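Tryptophan synthase alpha chain from Aquifex aeolicus probably cleaves indoleglycerol phosphate to indole and glyceraldehyde 3-phosphate, the alpha-subunit step in making tryptophan. Local coordinates of one contact, PDB 2EKC (chain A, 2.00 Å), residues Leu23-Pro28 and Leu48-Pro53, beside the matching contact of the related tryptophan synthase alpha-subunit from Pyrococcus furiosus, PDB 1GEQ (chain B, 2.00 Å), residues Leu11-Pro16 and Ile35-Pro40. Both blocks share one frame: the second was fitted to the first on N, CA, C and O of the twelve residues, RMSD 0.49 Å. Numbering follows each deposited sequence.

Structure 1 (2EKC); sequences LMVGYP and LEIGFP.
Met24 brings its sulfur to Gly51 and Pro53: SD lies 3.5 Å from Gly51 O and 3.7 Å from Pro53 CG. With CG anti to the backbone N (chi1 -179°), the chain bends and slides past the proline ring. Val25 CG2 meets Ile50 CG2 at 3.5 Å, while Val25 CB stands 3.6 Å from Gly51 O. Pro53 CG approaches Val25 O to 3.4 Å. Backbone hydrogen bonds join Gly51 N to Leu23 O (2.9 Å) and Val25 N to Gly51 O (3.2 Å). This is the pairing of adjacent parallel strands 18-24 and 47-51 of the TIM barrel, connected by a beta-alpha-beta crossover through helix 30-42; Glu49, a predicted proton acceptor, lies on the second strand. Farther out, helix 62-73 supplies His68 to Met24, Ala71 to Pro53 and Ala67 to Tyr27; Ile76 also packs on Val25 and Pro53.

Structure 2 (1GEQ); sequences LTAGDP and IELGIP.
Thr12 turns its methyl to Gly38 and Pro40: CG2 lies 3.9 Å from Gly38 O and 3.8 Å from Pro40 CG. That methyl is anti to the backbone N and slides past the proline ring; at chi1 -63° the hydroxyl OG1 sits beside the backbone N, hydrogen-bonded to Tyr10 OH and Ser54 OG. Ala13 CB meets Leu37 CD1 at 4.0 Å and stands 3.4 Å from Gly38 O. Leu37 CD1 also comes within 3.8 Å of Leu11 O. Pro40 CG approaches Ala13 O to 3.1 Å. Backbone hydrogen bonds join Gly38 N to Leu11 O (2.8 Å) and Ala13 N to Gly38 O (2.7 Å); Glu36, an active-site proton acceptor, lies on strand 35-38. Farther out, helix 49-60 supplies His55 to Thr12, Ala58 to Pro40 and Arg57 for a salt bridge with Asp15 OD1; Phe63 packs on Ala13 and Pro40.

Structure 1 against structure 2
The sharpest difference is Met24(A) against Thr12(B). The CB atoms coincide, and CG of Met24(A) falls 0.5 Å apart from CG2 of Thr12(B), so the inner part of the chain is matched; SD and CE of Met24(A) have no counterpart. Separately, OG1 of Thr12(B), which has no counterpart in Met24(A), adds a polar atom, hydrogen-bonded to Tyr10(B) and Ser54(B). Touches with Gly51(A)/Gly38(B) and Pro53(A)/Pro40(B) persist.

Beside it, two exchanges meet across the contact. Val25(A) has CG1 and CG2 that Ala13(B) lacks, while their CB atoms coincide within the error. The CB atoms of Ile50(A) and Leu37(B) stand 1.1 Å apart after superposition; CG2 of Ile50(A) and CG of Leu37(B) lie near each other, 1.3 Å apart, but CD1 and CD2 of Leu37(B) and CG1 and CD1 of Ile50(A) are unmatched. The touch between the two positions is kept, the longer leucine branch plausibly offsetting the shorter alanine. CD1 of Leu37(B) also reaches Leu11(B) O at 3.8 Å, where Ile50(A) CG2 remains 5.2 Å from Leu23(A) O. The backbone hydrogen bond Gly51(A) N - Leu23(A) O recurs as Gly38(B) N - Leu11(B) O.

At the margins, Tyr27(A) carries outer ring atoms absent from Asp15(B), Leu48(A) and Ile35(B) branch differently, and most of the Phe52(A) ring has no match in Ile39(B).

Structure 1 (2EKC)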
loop_
_atom_site.group_PDB
_atom_site.type_symbol
_atom_site.label_atom_id
_atom_site.label_comp_id
_atom_site.label_asym_id
_atom_site.label_seq_id
_atom_site.Cartn_x
_atom_site.Cartn_y
_atom_site.Cartn_z
ATOM N N LEU A 23 2.446 0.149 -7.291
ATOM C CA LEU A 23 2.784 0.643 -8.626
ATOM C C LEU A 23 2.244 2.066 -8.748
ATOM O O LEU A 23 1.315 2.442 -8.034
ATOM C CB LEU A 23 2.160 -0.240 -9.721
ATOM C CG LEU A 23 2.800 -1.600 -10.021
ATOM C CD1 LEU A 23 1.939 -2.358 -11.030
ATOM C CD2 LEU A 23 4.204 -1.395 -10.570
ATOM N N MET A 24 2.827 2.848 -9.650
ATOM C CA MET A 24 2.421 4.240 -9.858
ATOM C C MET A 24 1.561 4.420 -11.106
ATOM O O MET A 24 1.922 3.955 -12.184
ATOM C CB MET A 24 3.668 5.127 -9.976
ATOM C CG MET A 24 3.373 6.610 -10.176
ATOM S SD MET A 24 2.786 7.391 -8.659
ATOM C CE MET A 24 4.251 7.262 -7.663
ATOM N N VAL A 25 0.429 5.101 -10.964
ATOM C CA VAL A 25 -0.442 5.337 -12.110
ATOM C C VAL A 25 0.250 6.310 -13.054
ATOM O O VAL A 25 0.690 7.374 -12.630
ATOM C CB VAL A 25 -1.790 5.971 -11.706
ATOM C CG1 VAL A 25 -2.617 6.247 -12.963
ATOM C CG2 VAL A 25 -2.555 5.048 -10.762
ATOM N N GLY A 26 0.358 5.936 -14.326
ATOM C CA GLY A 26 0.983 6.819 -15.295
ATOM C C GLY A 26 2.463 6.609 -15.561
ATOM O O GLY A 26 3.051 7.334 -16.361
ATOM N N TYR A 27 3.077 5.633 -14.898
ATOM C CA TYR A 27 4.502 5.361 -15.107
ATOM C C TYR A 27 4.718 3.978 -15.699
ATOM O O TYR A 27 4.252 2.987 -15.140
ATOM C CB TYR A 27 5.279 5.437 -13.790
ATOM C CG TYR A 27 6.743 5.090 -13.960
ATOM C CD1 TYR A 27 7.624 5.982 -14.578
ATOM C CD2 TYR A 27 7.241 3.854 -13.544
ATOM C CE1 TYR A 27 8.968 5.651 -14.782
ATOM C CE2 TYR A 27 8.586 3.509 -13.743
ATOM C CZ TYR A 27 9.441 4.414 -14.363
ATOM O OH TYR A 27 10.760 4.079 -14.566
ATOM N N PRO A 28 5.458 3.882 -16.817
ATOM C CA PRO A 28 6.103 4.965 -17.566
ATOM C C PRO A 28 5.110 5.804 -18.373
ATOM O O PRO A 28 5.464 6.861 -18.895
ATOM C CB PRO A 28 7.108 4.222 -18.442
ATOM C CG PRO A 28 6.421 2.922 -18.699
ATOM C CD PRO A 28 5.886 2.571 -17.335
ATOM N N LEU A 48 -3.493 -4.208 -3.181
ATOM C CA LEU A 48 -2.879 -3.284 -4.119
ATOM C C LEU A 48 -2.705 -1.881 -3.562
ATOM O O LEU A 48 -3.606 -1.349 -2.917
ATOM C CB LEU A 48 -3.731 -3.218 -5.391
ATOM C CG LEU A 48 -3.169 -2.430 -6.572
ATOM C CD1 LEU A 48 -1.929 -3.146 -7.098
ATOM C CD2 LEU A 48 -4.222 -2.310 -7.665
ATOM N N GLU A 49 -1.530 -1.292 -3.786
ATOM C CA GLU A 49 -1.287 0.083 -3.368
ATOM C C GLU A 49 -1.214 0.858 -4.682
ATOM O O GLU A 49 -0.355 0.585 -5.529
ATOM C CB GLU A 49 0.033 0.246 -2.615
ATOM C CG GLU A 49 0.157 -0.553 -1.336
ATOM C CD GLU A 49 1.332 -0.085 -0.491
ATOM O OE1 GLU A 49 2.355 0.324 -1.077
ATOM O OE2 GLU A 49 1.233 -0.132 0.754
ATOM N N ILE A 50 -2.118 1.814 -4.846
ATOM C CA ILE A 50 -2.194 2.620 -6.059
ATOM C C ILE A 50 -1.529 3.974 -5.852
ATOM O O ILE A 50 -1.997 4.780 -5.049
ATOM C CB ILE A 50 -3.676 2.830 -6.461
ATOM C CG1 ILE A 50 -4.367 1.466 -6.605
ATOM C CG2 ILE A 50 -3.761 3.627 -7.756
ATOM C CD1 ILE A 50 -5.866 1.539 -6.976
ATOM N N GLY A 51 -0.438 4.220 -6.579
ATOM C CA GLY A 51 0.282 5.476 -6.436
ATOM C C GLY A 51 -0.342 6.672 -7.140
ATOM O O GLY A 51 -0.605 6.626 -8.338
ATOM N N PHE A 52 -0.567 7.742 -6.378
ATOM C CA PHE A 52 -1.160 8.995 -6.868
ATOM C C PHE A 52 0.012 9.973 -7.032
ATOM O O PHE A 52 0.526 10.501 -6.048
ATOM C CB PHE A 52 -2.178 9.486 -5.817
ATOM C CG PHE A 52 -2.780 10.847 -6.095
ATOM C CD1 PHE A 52 -2.687 11.449 -7.345
ATOM C CD2 PHE A 52 -3.486 11.510 -5.087
ATOM C CE1 PHE A 52 -3.288 12.690 -7.594
ATOM C CE2 PHE A 52 -4.091 12.750 -5.319
ATOM C CZ PHE A 52 -3.992 13.342 -6.576
ATOM N N PRO A 53 0.453 10.217 -8.280
ATOM C CA PRO A 53 1.575 11.126 -8.564
ATOM C C PRO A 53 1.511 12.458 -7.820
ATOM O O PRO A 53 0.490 13.144 -7.856
ATOM C CB PRO A 53 1.499 11.305 -10.077
ATOM C CG PRO A 53 0.919 9.997 -10.539
ATOM C CD PRO A 53 -0.179 9.772 -9.533
#

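Structure 2 (1GEQ)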
loop_
_atom_site.group_PDB
_atom_site.type_symbol
_atom_site.label_atom_id
_atom_site.label_comp_id
_atom_site.label_asym_id
_atom_site.label_seq_id
_atom_site.Cartn_x
_atom_site.Cartn_y
_atom_site.Cartn_z
ATOM N N LEU B 11 2.433 0.411 -7.028
ATOM C CA LEU B 11 2.816 0.888 -8.358
ATOM C C LEU B 11 2.374 2.334 -8.468
ATOM O O LEU B 11 1.352 2.714 -7.903
ATOM C CB LEU B 11 2.114 0.084 -9.467
ATOM C CG LEU B 11 2.452 -1.391 -9.676
ATOM C CD1 LEU B 11 1.580 -1.954 -10.785
ATOM C CD2 LEU B 11 3.916 -1.540 -10.036
ATOM N N THR B 12 3.138 3.146 -9.192
ATOM C CA THR B 12 2.752 4.536 -9.372
ATOM C C THR B 12 1.875 4.636 -10.626
ATOM O O THR B 12 2.238 4.114 -11.686
ATOM C CB THR B 12 3.991 5.440 -9.526
ATOM O OG1 THR B 12 4.769 5.380 -8.320
ATOM C CG2 THR B 12 3.576 6.885 -9.790
ATOM N N ALA B 13 0.715 5.279 -10.502
ATOM C CA ALA B 13 -0.187 5.423 -11.645
ATOM C C ALA B 13 0.461 6.288 -12.731
ATOM O O ALA B 13 1.030 7.343 -12.444
ATOM C CB ALA B 13 -1.511 6.051 -11.198
ATOM N N GLY B 14 0.387 5.819 -13.974
ATOM C CA GLY B 14 0.945 6.571 -15.089
ATOM C C GLY B 14 2.434 6.414 -15.322
ATOM O O GLY B 14 3.030 7.187 -16.073
ATOM N N ASP B 15 3.045 5.414 -14.693
ATOM C CA ASP B 15 4.482 5.171 -14.848
ATOM C C ASP B 15 4.723 3.860 -15.599
ATOM O O ASP B 15 4.577 2.782 -15.023
ATOM C CB ASP B 15 5.146 5.102 -13.465
ATOM C CG ASP B 15 6.638 4.819 -13.537
ATOM O OD1 ASP B 15 7.212 4.437 -12.496
ATOM O OD2 ASP B 15 7.242 4.982 -14.616
ATOM N N PRO B 16 5.124 3.926 -16.883
ATOM C CA PRO B 16 5.385 5.081 -17.758
ATOM C C PRO B 16 4.146 5.745 -18.364
ATOM O O PRO B 16 4.215 6.880 -18.842
ATOM C CB PRO B 16 6.285 4.485 -18.833
ATOM C CG PRO B 16 5.666 3.141 -19.026
ATOM C CD PRO B 16 5.483 2.675 -17.583
ATOM N N ILE B 35 -3.615 -4.331 -3.578
ATOM C CA ILE B 35 -2.784 -3.478 -4.422
ATOM C C ILE B 35 -2.809 -2.009 -3.984
ATOM O O ILE B 35 -3.870 -1.462 -3.690
ATOM C CB ILE B 35 -3.263 -3.561 -5.891
ATOM C CG1 ILE B 35 -2.997 -4.966 -6.433
ATOM C CG2 ILE B 35 -2.567 -2.507 -6.739
ATOM C CD1 ILE B 35 -3.637 -5.237 -7.785
ATOM N N GLU B 36 -1.636 -1.387 -3.928
ATOM C CA GLU B 36 -1.531 0.030 -3.574
ATOM C C GLU B 36 -1.205 0.765 -4.870
ATOM O O GLU B 36 -0.196 0.478 -5.512
ATOM C CB GLU B 36 -0.407 0.280 -2.556
ATOM C CG GLU B 36 -0.779 -0.023 -1.100
ATOM C CD GLU B 36 0.321 0.363 -0.125
ATOM O OE1 GLU B 36 0.125 0.207 1.099
ATOM O OE2 GLU B 36 1.386 0.830 -0.584
ATOM N N LEU B 37 -2.067 1.696 -5.258
ATOM C CA LEU B 37 -1.864 2.464 -6.483
ATOM C C LEU B 37 -1.558 3.899 -6.085
ATOM O O LEU B 37 -2.403 4.583 -5.495
ATOM C CB LEU B 37 -3.126 2.426 -7.351
ATOM C CG LEU B 37 -3.054 3.105 -8.727
ATOM C CD1 LEU B 37 -2.014 2.411 -9.591
ATOM C CD2 LEU B 37 -4.423 3.052 -9.403
ATOM N N GLY B 38 -0.355 4.356 -6.415
ATOM C CA GLY B 38 0.038 5.704 -6.043
ATOM C C GLY B 38 -0.250 6.784 -7.068
ATOM O O GLY B 38 0.004 6.617 -8.264
ATOM N N ILE B 39 -0.797 7.889 -6.581
ATOM C CA ILE B 39 -1.116 9.035 -7.416
ATOM C C ILE B 39 0.092 9.973 -7.399
ATOM O O ILE B 39 0.486 10.470 -6.338
ATOM C CB ILE B 39 -2.339 9.794 -6.871
ATOM C CG1 ILE B 39 -3.581 8.905 -6.981
ATOM C CG2 ILE B 39 -2.533 11.104 -7.640
ATOM C CD1 ILE B 39 -4.832 9.550 -6.433
ATOM N N PRO B 40 0.680 10.224 -8.578
ATOM C CA PRO B 40 1.847 11.097 -8.762
ATOM C C PRO B 40 1.655 12.479 -8.159
ATOM O O PRO B 40 0.581 13.068 -8.257
ATOM C CB PRO B 40 1.996 11.161 -10.284
ATOM C CG PRO B 40 1.432 9.859 -10.743
ATOM C CD PRO B 40 0.221 9.682 -9.869
#